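Local coordinates for protein alpha-1,6-mannanase (Bacteroides thetaiotaomicron, PDB 4V1S) that probably hydrolyses alpha-1,6-mannosidic linkages of mannan, as a family 76 glycoside hydrolase of a gut symbiont equipped to use polysaccharides, at residues L246-K251 with T260-Y265; F269-W274 with A292-S297. All blocks are in the same frame, centred on the assembly; numbering follows the deposited sequence.

In the fold
Interaction 1 (246-251 with 260-265) and interaction 2 (269-274 with 292-297) illustrate how helix 264-281 and the loop leading into it take part in two chemically different contacts. The loop, ending at the N-cap residue W263, meets 246-251 in interaction 1, which is partly buried and relies on ordered waters, an indole face and a carboxylate that binds glycerol. Further along, interaction 2 packs the helix against helix 284-301; its touching residues are all buried, and its chemistry is mainly apolar, aliphatic carbons and one indole rim. The two contacts adjoin: L246 CD2 lies 3.4 Å from S297 OG, and L247 CG lies 3.9 Å from M270 CG, so these leucines also pack on the helix pair.

Interaction 1 of 2, residues L246-K251 with T260-Y265; sequences LLWDAK and TQKWSY. With GOL (glycerol), chain C.
W248 meets T260 and K262 with its CG anti to its own carbonyl carbon (chi1 -64°), whereas D249 faces W263 with CG anti to the backbone N (chi1 -165°). The T260 side chain runs alongside the indole of W248 in the same direction. T260 CG2 sits over one indole face, 3.9 Å from the centroid of the W248 five-membered ring, in a CH-pi contact. K262, extended beyond CG, runs alongside the same indole with its CE 3.8 Å from W248 NE1 and crosses L246 at about a right angle; its ammonium forms salt bridges with D244 and D241. Water bridges the two backbones: one molecule donates to L247 O and Q261 O and accepts from W263 N, and a second donates to L247 O and W263 O. D249, which with A250 faces N259 in a classic beta bulge, brings OD1 to the edge of the W263 ring, 3.3 Å from CD1 and near the ring plane, with the carboxylate turned 78° from the indole. D249 OD1 also accepts a hydrogen bond of 2.6 Å from O3 of a glycerol, probably from the crystallisation liquor; the same O3 lies 2.5 Å from Y265 OH, and the glycerol is hydrogen-bonded to N201. Polar groups beside an indole edge can thus hold a polyol, which is consistent with a place where sugar hydroxyls might bind in this GH76 protein.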
ATOM      1  N   LEU A 246      -3.023  -8.056 -16.908  1.00 13.96           N
ATOM      2  CA  LEU A 246      -2.725  -8.253 -15.494  1.00 13.43           C
ATOM      3  C   LEU A 246      -1.257  -8.612 -15.311  1.00 12.66           C
ATOM      4  O   LEU A 246      -0.555  -8.914 -16.270  1.00 15.85           O
ATOM      5  CB  LEU A 246      -3.635  -9.314 -14.887  1.00 14.31           C
ATOM      6  CG  LEU A 246      -5.114  -8.902 -14.883  1.00 14.26           C
ATOM      7  CD1 LEU A 246      -5.968  -9.970 -14.222  1.00 15.44           C
ATOM      8  CD2 LEU A 246      -5.348  -7.538 -14.236  1.00 15.79           C
ATOM      9  N   LEU A 247      -0.806  -8.529 -14.067  1.00 12.40           N
ATOM     10  CA  LEU A 247       0.615  -8.688 -13.745  1.00 14.83           C
ATOM     11  C   LEU A 247       0.894 -10.034 -13.106  1.00 13.79           C
ATOM     12  O   LEU A 247       0.226 -10.431 -12.142  1.00 13.97           O
ATOM     13  CB  LEU A 247       1.079  -7.594 -12.765  1.00 14.54           C
ATOM     14  CG  LEU A 247       1.355  -6.174 -13.270  1.00 14.82           C
ATOM     15  CD1 LEU A 247       2.541  -6.102 -14.232  1.00 14.91           C
ATOM     16  CD2 LEU A 247       0.128  -5.531 -13.896  1.00 17.03           C
ATOM     17  N   TRP A 248       1.906 -10.715 -13.637  1.00 14.79           N
ATOM     18  CA  TRP A 248       2.462 -11.888 -12.981  1.00 14.85           C
ATOM     19  C   TRP A 248       3.207 -11.441 -11.714  1.00 13.19           C
ATOM     20  O   TRP A 248       3.379 -10.259 -11.473  1.00 14.91           O
ATOM     21  CB  TRP A 248       3.381 -12.660 -13.941  1.00 15.13           C
ATOM     22  CG  TRP A 248       2.635 -13.226 -15.121  1.00 15.28           C
ATOM     23  CD1 TRP A 248       1.456 -13.896 -15.082  1.00 16.70           C
ATOM     24  CD2 TRP A 248       3.022 -13.184 -16.506  1.00 18.09           C
ATOM     25  NE1 TRP A 248       1.074 -14.271 -16.349  1.00 16.80           N
ATOM     26  CE2 TRP A 248       2.011 -13.830 -17.240  1.00 16.40           C
ATOM     27  CE3 TRP A 248       4.115 -12.645 -17.198  1.00 20.61           C
ATOM     28  CZ2 TRP A 248       2.074 -13.988 -18.641  1.00 18.66           C
ATOM     29  CZ3 TRP A 248       4.171 -12.777 -18.572  1.00 21.07           C
ATOM     30  CH2 TRP A 248       3.154 -13.434 -19.286  1.00 22.27           C
ATOM     31  N   ASP A 249       3.610 -12.394 -10.892  1.00 12.29           N
ATOM     32  CA  ASP A 249       4.159 -12.090  -9.566  1.00 13.22           C
ATOM     33  C   ASP A 249       5.660 -11.807  -9.537  1.00 14.18           C
ATOM     34  O   ASP A 249       6.096 -10.856  -8.900  1.00 14.71           O
ATOM     35  CB  ASP A 249       3.863 -13.213  -8.566  1.00 15.72           C
ATOM     36  CG  ASP A 249       4.085 -12.770  -7.136  1.00 14.53           C
ATOM     37  OD1 ASP A 249       3.415 -11.829  -6.737  1.00 14.40           O
ATOM     38  OD2 ASP A 249       4.914 -13.361  -6.421  1.00 19.06           O
ATOM     39  N   ALA A 250       6.452 -12.629 -10.221  1.00 13.61           N
ATOM     40  CA  ALA A 250       7.899 -12.567 -10.052  1.00 14.99           C
ATOM     41  C   ALA A 250       8.591 -13.341 -11.153  1.00 15.05           C
ATOM     42  O   ALA A 250       7.976 -14.177 -11.814  1.00 16.82           O
ATOM     43  CB  ALA A 250       8.293 -13.134  -8.705  1.00 16.17           C
ATOM     44  N   LYS A 251       9.868 -13.037 -11.337  1.00 14.71           N
ATOM     45  CA  LYS A 251      10.723 -13.744 -12.283  1.00 16.37           C
ATOM     46  C   LYS A 251      11.941 -14.266 -11.512  1.00 15.71           C
ATOM     47  O   LYS A 251      12.584 -13.524 -10.780  1.00 16.68           O
ATOM     48  CB  LYS A 251      11.136 -12.834 -13.432  1.00 17.02           C
ATOM     49  CG  LYS A 251      11.848 -13.535 -14.566  1.00 19.14           C
ATOM     50  CD  LYS A 251      11.934 -12.601 -15.751  1.00 23.16           C
ATOM     51  CE  LYS A 251      12.723 -13.161 -16.907  1.00 30.07           C
ATOM     52  NZ  LYS A 251      11.808 -13.838 -17.834  1.00 37.37           N
ATOM     53  N   THR A 260       3.480 -17.072 -12.293  1.00 17.43           N
ATOM     54  CA  THR A 260       2.343 -16.440 -12.947  1.00 17.12           C
ATOM     55  C   THR A 260       1.143 -16.177 -12.032  1.00 16.28           C
ATOM     56  O   THR A 260       0.111 -15.733 -12.516  1.00 18.11           O
ATOM     57  CB  THR A 260       1.883 -17.258 -14.149  1.00 20.67           C
ATOM     58  OG1 THR A 260       1.510 -18.570 -13.725  1.00 23.40           O
ATOM     59  CG2 THR A 260       2.987 -17.372 -15.181  1.00 22.56           C
ATOM     60  N   GLN A 261       1.280 -16.415 -10.724  1.00 15.95           N
ATOM     61  CA  GLN A 261       0.228 -16.021  -9.776  1.00 17.60           C
ATOM     62  C   GLN A 261      -0.121 -14.553  -9.945  1.00 16.01           C
ATOM     63  O   GLN A 261       0.746 -13.686  -9.887  1.00 15.87           O
ATOM     64  CB  GLN A 261       0.639 -16.275  -8.336  1.00 20.46           C
ATOM     65  CG  GLN A 261      -0.350 -15.778  -7.295  1.00 23.86           C
ATOM     66  CD  GLN A 261      -1.651 -16.572  -7.275  1.00 27.52           C
ATOM     67  OE1 GLN A 261      -1.642 -17.813  -7.418  1.00 37.20           O
ATOM     68  NE2 GLN A 261      -2.781 -15.878  -7.072  1.00 28.16           N
ATOM     69  N   LYS A 262      -1.407 -14.294 -10.155  1.00 16.26           N
ATOM     70  CA  LYS A 262      -1.909 -12.928 -10.285  1.00 14.10           C
ATOM     71  C   LYS A 262      -2.535 -12.473  -8.980  1.00 15.16           C
ATOM     72  O   LYS A 262      -3.485 -13.086  -8.495  1.00 16.57           O
ATOM     73  CB  LYS A 262      -2.926 -12.850 -11.407  1.00 13.46           C
ATOM     74  CG  LYS A 262      -2.226 -12.919 -12.759  1.00 15.77           C
ATOM     75  CD  LYS A 262      -3.153 -13.057 -13.922  1.00 16.30           C
ATOM     76  CE  LYS A 262      -2.332 -13.141 -15.197  1.00 16.10           C
ATOM     77  NZ  LYS A 262      -3.154 -13.598 -16.345  1.00 17.24           N
ATOM     78  N   TRP A 263      -2.002 -11.374  -8.454  1.00 14.16           N
ATOM     79  CA  TRP A 263      -2.512 -10.759  -7.247  1.00 13.59           C
ATOM     80  C   TRP A 263      -3.010  -9.366  -7.566  1.00 13.07           C
ATOM     81  O   TRP A 263      -2.362  -8.615  -8.314  1.00 13.69           O
ATOM     82  CB  TRP A 263      -1.410 -10.619  -6.175  1.00 13.21           C
ATOM     83  CG  TRP A 263      -0.906 -11.927  -5.659  1.00 15.33           C
ATOM     84  CD1 TRP A 263       0.338 -12.383  -5.743  1.00 17.55           C
ATOM     85  CD2 TRP A 263      -1.651 -12.898  -4.901  1.00 16.66           C
ATOM     86  NE1 TRP A 263       0.442 -13.619  -5.145  1.00 21.37           N
ATOM     87  CE2 TRP A 263      -0.777 -13.951  -4.604  1.00 18.81           C
ATOM     88  CE3 TRP A 263      -2.980 -12.981  -4.463  1.00 15.31           C
ATOM     89  CZ2 TRP A 263      -1.177 -15.076  -3.874  1.00 20.77           C
ATOM     90  CZ3 TRP A 263      -3.392 -14.079  -3.741  1.00 16.01           C
ATOM     91  CH2 TRP A 263      -2.482 -15.125  -3.446  1.00 18.19           C
ATOM     92  N   SER A 264      -4.071  -8.975  -6.878  1.00 12.43           N
ATOM     93  CA  SER A 264      -4.673  -7.665  -7.094  1.00 11.59           C
ATOM     94  C   SER A 264      -3.724  -6.482  -6.905  1.00 12.81           C
ATOM     95  O   SER A 264      -3.765  -5.552  -7.710  1.00 13.70           O
ATOM     96  CB  SER A 264      -5.934  -7.490  -6.222  1.00 13.15           C
ATOM     97  OG  SER A 264      -5.629  -7.650  -4.850  1.00 12.77           O
ATOM     98  N   TYR A 265      -2.890  -6.500  -5.863  1.00 11.72           N
ATOM     99  CA  TYR A 265      -2.049  -5.374  -5.568  1.00 11.26           C
ATOM    100  C   TYR A 265      -0.914  -5.152  -6.571  1.00 12.59           C
ATOM    101  O   TYR A 265      -0.416  -4.055  -6.710  1.00 11.84           O
ATOM    102  CB  TYR A 265      -1.514  -5.431  -4.145  1.00 11.70           C
ATOM    103  CG  TYR A 265      -0.322  -6.334  -3.854  1.00 12.18           C
ATOM    104  CD1 TYR A 265      -0.162  -7.604  -4.467  1.00 13.45           C
ATOM    105  CD2 TYR A 265       0.631  -5.944  -2.925  1.00 12.46           C
ATOM    106  CE1 TYR A 265       0.913  -8.423  -4.177  1.00 14.61           C
ATOM    107  CE2 TYR A 265       1.714  -6.741  -2.632  1.00 12.89           C
ATOM    108  CZ  TYR A 265       1.862  -7.984  -3.248  1.00 14.10           C
ATOM    109  OH  TYR A 265       2.946  -8.757  -2.947  1.00 15.35           O
TER
HETATM  110  C1  GOL C 400       6.504 -12.113  -2.669  0.50 28.23           C
HETATM  111  O1  GOL C 400       5.854 -12.372  -1.419  0.50 31.61           O
HETATM  112  C2  GOL C 400       5.627 -11.220  -3.546  0.50 27.56           C
HETATM  113  O2  GOL C 400       6.120 -11.259  -4.888  0.50 23.48           O
HETATM  114  C3  GOL C 400       4.174 -11.697  -3.478  0.50 24.50           C
HETATM  115  O3  GOL C 400       3.310 -10.880  -4.286  0.50 21.54           O
HETATM  116  O   HOH W   1      -2.019  -8.956 -11.291  1.00 14.10           O
HETATM  117  O   HOH W   2       0.729 -10.964  -9.530  1.00 15.29           O
HETATM  118  O   HOH W   3      -1.088 -16.325 -16.573  1.00 30.52           O
HETATM  119  O   HOH W   4       2.984 -14.997  -4.904  1.00 32.14           O

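Interaction 2 of 2, residues F269-W274 with A292-S297; sequences FMIRSW and ATLASS
I271 and T293 pass alongside one another, their ends pointing opposite ways, while W274 crosses T293 at about a right angle. I271 CG1 lies 3.8 Å from T293 CG2. Beyond it, CD1 is carried away from CA by a chi2 of 158° and comes down on the neighbouring helix, 3.6 Å from L294 CA and 3.7 Å from L294 CB. At W274 the six-membered ring does the touching: T293 OG1 approaches CZ3 obliquely at 3.3 Å, and T293 CG2 lies at the ring's edge, in its plane. The T293 hydroxyl has its polar partners in N245 O and Q289 NE2, and the indole N-H of W274 goes to N232. The two segments belong to successive helices, 264-281 and 284-301, which run roughly antiparallel, in keeping with the (alpha/alpha)6 barrel of this family's six-hairpin clan; the segment axes approach to 9.8 Å with 153° between their directions. An alanine at I271, lacking CG1 and CD1, would probably leave a gap beside L294 CA and deprive T293 CG2 of its closest packing partner across the helix pair. On the second helix S297 turns its hydroxyl back to T293 O, a bond of 2.8 Å from OG that arrives above the carbonyl plane, on the opposite face from S297 N. Helix 313-330 packs on the same aliphatic patch, S322 meeting I271, and W323 and M326 meeting L294.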
ATOM      1  N   PHE A 269      -0.947  -1.330  -7.714  1.00 13.37           N
ATOM      2  CA  PHE A 269       0.163  -0.416  -7.577  1.00  9.84           C
ATOM      3  C   PHE A 269       0.748  -0.008  -8.947  1.00 11.50           C
ATOM      4  O   PHE A 269       1.227   1.104  -9.071  1.00 11.46           O
ATOM      5  CB  PHE A 269       1.274  -0.958  -6.688  1.00 10.83           C
ATOM      6  CG  PHE A 269       1.017  -0.790  -5.199  1.00 10.55           C
ATOM      7  CD1 PHE A 269       1.156   0.461  -4.603  1.00 10.76           C
ATOM      8  CD2 PHE A 269       0.766  -1.885  -4.386  1.00 11.66           C
ATOM      9  CE1 PHE A 269       0.976   0.625  -3.252  1.00 12.05           C
ATOM     10  CE2 PHE A 269       0.604  -1.721  -3.023  1.00 11.01           C
ATOM     11  CZ  PHE A 269       0.718  -0.470  -2.471  1.00 10.58           C
ATOM     12  N   MET A 270       0.658  -0.870  -9.964  1.00 10.61           N
ATOM     13  CA  MET A 270       1.023  -0.467 -11.321  1.00 11.99           C
ATOM     14  C   MET A 270       0.061   0.579 -11.890  1.00 12.37           C
ATOM     15  O   MET A 270       0.506   1.571 -12.444  1.00 11.97           O
ATOM     16  CB  MET A 270       1.177  -1.654 -12.281  1.00 13.56           C
ATOM     17  CG  MET A 270       2.347  -2.602 -11.958  1.00 12.01           C
ATOM     18  SD  MET A 270       3.997  -1.861 -12.014  1.00 12.76           S
ATOM     19  CE  MET A 270       4.165  -1.730 -13.785  1.00 13.07           C
ATOM     20  N   ILE A 271      -1.232   0.391 -11.667  1.00 13.54           N
ATOM     21  CA  ILE A 271      -2.236   1.358 -12.094  1.00 12.68           C
ATOM     22  C   ILE A 271      -1.925   2.735 -11.464  1.00 12.76           C
ATOM     23  O   ILE A 271      -1.895   3.759 -12.158  1.00 14.25           O
ATOM     24  CB  ILE A 271      -3.660   0.877 -11.753  1.00 11.61           C
ATOM     25  CG1 ILE A 271      -4.045  -0.320 -12.608  1.00 14.19           C
ATOM     26  CG2 ILE A 271      -4.675   2.003 -11.945  1.00 12.76           C
ATOM     27  CD1 ILE A 271      -5.166  -1.141 -11.962  1.00 13.33           C
ATOM     28  N   ARG A 272      -1.729   2.776 -10.143  1.00 12.91           N
ATOM     29  CA  ARG A 272      -1.483   4.051  -9.491  1.00 11.38           C
ATOM     30  C   ARG A 272      -0.229   4.721 -10.083  1.00 11.80           C
ATOM     31  O   ARG A 272      -0.187   5.942 -10.306  1.00 13.73           O
ATOM     32  CB  ARG A 272      -1.336   3.862  -7.987  1.00 11.17           C
ATOM     33  CG  ARG A 272      -2.562   3.291  -7.318  1.00 12.64           C
ATOM     34  CD  ARG A 272      -2.522   3.501  -5.813  1.00 14.60           C
ATOM     35  NE  ARG A 272      -2.775   4.913  -5.564  1.00 15.65           N
ATOM     36  CZ  ARG A 272      -2.455   5.594  -4.478  1.00 17.33           C
ATOM     37  NH1 ARG A 272      -1.846   5.016  -3.447  1.00 18.80           N
ATOM     38  NH2 ARG A 272      -2.767   6.890  -4.429  1.00 26.56           N
ATOM     39  N   SER A 273       0.801   3.914 -10.330  1.00 11.31           N
ATOM     40  CA  SER A 273       2.044   4.416 -10.925  1.00 12.08           C
ATOM     41  C   SER A 273       1.798   4.983 -12.310  1.00 12.87           C
ATOM     42  O   SER A 273       2.239   6.097 -12.618  1.00 15.16           O
ATOM     43  CB  SER A 273       3.097   3.309 -10.971  1.00 13.62           C
ATOM     44  OG  SER A 273       3.473   2.894  -9.667  1.00 12.77           O
ATOM     45  N   TRP A 274       1.107   4.213 -13.145  1.00 13.48           N
ATOM     46  CA  TRP A 274       0.843   4.643 -14.501  1.00 13.97           C
ATOM     47  C   TRP A 274       0.044   5.930 -14.562  1.00 16.13           C
ATOM     48  O   TRP A 274       0.289   6.775 -15.445  1.00 17.28           O
ATOM     49  CB  TRP A 274       0.143   3.555 -15.299  1.00 14.20           C
ATOM     50  CG  TRP A 274       0.980   2.345 -15.608  1.00 14.03           C
ATOM     51  CD1 TRP A 274       2.306   2.308 -15.932  1.00 15.03           C
ATOM     52  CD2 TRP A 274       0.514   0.979 -15.654  1.00 13.57           C
ATOM     53  NE1 TRP A 274       2.689   1.011 -16.174  1.00 15.18           N
ATOM     54  CE2 TRP A 274       1.615   0.175 -16.011  1.00 14.05           C
ATOM     55  CE3 TRP A 274      -0.720   0.364 -15.417  1.00 13.65           C
ATOM     56  CZ2 TRP A 274       1.516  -1.217 -16.158  1.00 14.77           C
ATOM     57  CZ3 TRP A 274      -0.814  -1.004 -15.544  1.00 14.23           C
ATOM     58  CH2 TRP A 274       0.297  -1.790 -15.911  1.00 13.31           C
ATOM     59  N   ALA A 292      -6.882  -0.271 -18.986  1.00 14.01           N
ATOM     60  CA  ALA A 292      -6.982  -1.679 -19.383  1.00 15.15           C
ATOM     61  C   ALA A 292      -6.755  -2.630 -18.212  1.00 14.32           C
ATOM     62  O   ALA A 292      -7.511  -3.599 -18.014  1.00 15.84           O
ATOM     63  CB  ALA A 292      -6.014  -1.995 -20.517  1.00 17.19           C
ATOM     64  N   THR A 293      -5.693  -2.371 -17.449  1.00 15.49           N
ATOM     65  CA  THR A 293      -5.390  -3.189 -16.290  1.00 14.46           C
ATOM     66  C   THR A 293      -6.466  -3.068 -15.183  1.00 13.41           C
ATOM     67  O   THR A 293      -6.849  -4.078 -14.589  1.00 13.32           O
ATOM     68  CB  THR A 293      -4.005  -2.848 -15.756  1.00 13.24           C
ATOM     69  OG1 THR A 293      -3.029  -3.139 -16.766  1.00 14.30           O
ATOM     70  CG2 THR A 293      -3.669  -3.581 -14.456  1.00 13.95           C
ATOM     71  N   LEU A 294      -6.978  -1.869 -14.965  1.00 14.71           N
ATOM     72  CA  LEU A 294      -8.043  -1.672 -13.987  1.00 14.79           C
ATOM     73  C   LEU A 294      -9.340  -2.419 -14.404  1.00 11.47           C
ATOM     74  O   LEU A 294      -9.949  -3.087 -13.586  1.00 14.07           O
ATOM     75  CB  LEU A 294      -8.300  -0.202 -13.744  1.00 15.43           C
ATOM     76  CG  LEU A 294      -9.346   0.118 -12.711  1.00 13.37           C
ATOM     77  CD1 LEU A 294      -9.048  -0.438 -11.329  1.00 18.38           C
ATOM     78  CD2 LEU A 294      -9.505   1.626 -12.675  1.00 15.03           C
ATOM     79  N   ALA A 295      -9.721  -2.371 -15.660  1.00 12.71           N
ATOM     80  CA  ALA A 295     -10.896  -3.101 -16.095  1.00 14.26           C
ATOM     81  C   ALA A 295     -10.735  -4.602 -15.886  1.00 14.59           C
ATOM     82  O   ALA A 295     -11.656  -5.273 -15.434  1.00 15.45           O
ATOM     83  CB  ALA A 295     -11.209  -2.785 -17.560  1.00 15.92           C
ATOM     84  N   SER A 296      -9.569  -5.139 -16.240  1.00 13.05           N
ATOM     85  CA  SER A 296      -9.301  -6.565 -16.064  1.00 13.64           C
ATOM     86  C   SER A 296      -9.224  -6.946 -14.584  1.00 12.65           C
ATOM     87  O   SER A 296      -9.596  -8.065 -14.190  1.00 14.28           O
ATOM     88  CB  SER A 296      -8.016  -6.952 -16.758  1.00 13.80           C
ATOM     89  OG  SER A 296      -8.200  -6.932 -18.172  1.00 16.84           O
ATOM     90  N   SER A 297      -8.773  -6.018 -13.766  1.00 13.79           N
ATOM     91  CA  SER A 297      -8.715  -6.244 -12.333  1.00 12.57           C
ATOM     92  C   SER A 297     -10.130  -6.268 -11.728  1.00 12.95           C
ATOM     93  O   SER A 297     -10.443  -7.138 -10.908  1.00 12.85           O
ATOM     94  CB  SER A 297      -7.906  -5.143 -11.638  1.00 12.04           C
ATOM     95  OG  SER A 297      -6.528  -5.150 -12.075  1.00 13.07           O
TER